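Local coordinates for thioredoxin family protein (Streptococcus pneumoniae, PDB 2YP6), which is a surface-exposed thioredoxin-fold lipoprotein that probably acts as an extracellular thiol-disulfide oxidoreductase in resistance to oxidative stress, at residues E119-P122 against Q123-E127. Residues are numbered along the deposited sequence; the frame is centred on the assembly and turned at random.
Sequences EQFP and QWFQE
The outer end of the Phe121 ring meets the rings of both Trp124 and Phe125, three and four residues further along the same short helix, forming an aromatic cluster. CE1 of Phe121 lies 3.9 Å from CZ3 of Trp124, with the ring planes inclined at 45°. The adjacent CZ of Phe121 comes to 3.8 Å from CD1 of Phe125; here the planes are 33° apart, so both pairs meet obliquely. The spacing puts the three on one side of the helix, and with CG opposite the backbone N in each (chi1 -178° in Phe121) the rings leave it similarly.

Backbone bonds of the i to i+4 kind set this spacing. The amide of Trp124 gives a nearly straight bond from its N to Gln120 O at 3.1 Å, and that of Phe125 reaches Phe121 O with its N at 2.9 Å. Pro122, with no N-H to donate, still accepts through its carbonyl, from Gln126 N at 3.0 Å.

Thr117 OG1 is hydrogen-bonded to Gln120 N near the start of the helix, while Lys116 makes a cation-pi contact with Trp124. Helix 120-127 lies in the crossover between the parallel strands 102-108 and 135-137 of a beta-alpha-beta unit. Phe121 and Phe125 pack on Val135, and Phe121 and Pro122 on Tyr137, joining the aromatic flank to strand 135-137, while Trp124 touches the loop at Ser79, near the Cys81-Cys84 disulfide.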
# COMPACT_ATOMS: atom_id res chain seq x y z
N GLU A 119 -0.42 19.21 -0.38
CA GLU A 119 -1.10 20.00 -1.42
C GLU A 119 -0.66 19.59 -2.81
O GLU A 119 -1.47 19.54 -3.73
CB GLU A 119 -0.86 21.50 -1.24
CG GLU A 119 -1.40 22.07 0.06
CD GLU A 119 -0.41 21.97 1.20
OE1 GLU A 119 0.70 21.42 0.98
OE2 GLU A 119 -0.72 22.43 2.32
N GLN A 120 0.62 19.28 -2.97
CA GLN A 120 1.17 19.00 -4.28
C GLN A 120 0.93 17.56 -4.73
O GLN A 120 0.79 17.30 -5.93
CB GLN A 120 2.66 19.31 -4.32
CG GLN A 120 3.02 20.81 -4.13
CD GLN A 120 2.46 21.75 -5.21
OE1 GLN A 120 1.76 21.32 -6.13
NE2 GLN A 120 2.78 23.03 -5.08
N PHE A 121 0.91 16.63 -3.79
CA PHE A 121 0.85 15.22 -4.16
C PHE A 121 -0.35 14.84 -5.04
O PHE A 121 -0.18 14.18 -6.07
CB PHE A 121 0.93 14.29 -2.96
CG PHE A 121 0.92 12.84 -3.34
CD1 PHE A 121 2.09 12.20 -3.73
CD2 PHE A 121 -0.27 12.14 -3.40
CE1 PHE A 121 2.07 10.89 -4.14
CE2 PHE A 121 -0.29 10.83 -3.81
CZ PHE A 121 0.89 10.21 -4.17
N PRO A 122 -1.56 15.23 -4.63
CA PRO A 122 -2.71 14.79 -5.43
C PRO A 122 -2.70 15.33 -6.85
O PRO A 122 -3.11 14.61 -7.76
CB PRO A 122 -3.93 15.28 -4.62
CG PRO A 122 -3.41 16.15 -3.54
CD PRO A 122 -1.95 15.96 -3.41
N GLN A 123 -2.21 16.55 -7.04
CA GLN A 123 -2.10 17.14 -8.36
C GLN A 123 -1.14 16.30 -9.22
O GLN A 123 -1.46 15.92 -10.35
CB GLN A 123 -1.61 18.60 -8.27
CG GLN A 123 -1.09 19.16 -9.60
CD GLN A 123 -0.62 20.63 -9.52
OE1 GLN A 123 -0.31 21.14 -8.44
NE2 GLN A 123 -0.56 21.29 -10.67
N TRP A 124 0.02 15.99 -8.66
CA TRP A 124 1.00 15.15 -9.34
C TRP A 124 0.41 13.76 -9.69
O TRP A 124 0.58 13.26 -10.80
CB TRP A 124 2.24 14.98 -8.46
CG TRP A 124 3.22 14.03 -9.04
CD1 TRP A 124 4.17 14.31 -9.98
CD2 TRP A 124 3.35 12.63 -8.74
NE1 TRP A 124 4.88 13.18 -10.27
CE2 TRP A 124 4.40 12.13 -9.54
CE3 TRP A 124 2.69 11.75 -7.88
CZ2 TRP A 124 4.80 10.80 -9.51
CZ3 TRP A 124 3.10 10.44 -7.84
CH2 TRP A 124 4.14 9.98 -8.64
N PHE A 125 -0.28 13.16 -8.73
CA PHE A 125 -0.84 11.81 -8.88
C PHE A 125 -1.78 11.78 -10.08
O PHE A 125 -1.70 10.91 -10.94
CB PHE A 125 -1.57 11.45 -7.59
CG PHE A 125 -2.04 10.03 -7.50
CD1 PHE A 125 -1.18 9.02 -7.14
CD2 PHE A 125 -3.36 9.72 -7.72
CE1 PHE A 125 -1.63 7.72 -7.03
CE2 PHE A 125 -3.81 8.44 -7.62
CZ PHE A 125 -2.94 7.44 -7.26
N GLN A 126 -2.66 12.77 -10.13
CA GLN A 126 -3.65 12.86 -11.19
C GLN A 126 -3.01 13.11 -12.55
O GLN A 126 -3.48 12.59 -13.56
CB GLN A 126 -4.67 13.95 -10.87
CG GLN A 126 -5.52 14.36 -12.05
CD GLN A 126 -6.89 14.88 -11.64
OE1 GLN A 126 -7.17 15.08 -10.45
NE2 GLN A 126 -7.76 15.09 -12.63
N GLU A 127 -1.93 13.88 -12.57
CA GLU A 127 -1.23 14.23 -13.82
C GLU A 127 -0.55 13.01 -14.43
O GLU A 127 -0.30 12.98 -15.63
CB GLU A 127 -0.15 15.27 -13.56
CG GLU A 127 -0.61 16.71 -13.47
CD GLU A 127 0.49 17.61 -12.91
OE1 GLU A 127 1.69 17.27 -13.06
OE2 GLU A 127 0.15 18.65 -12.30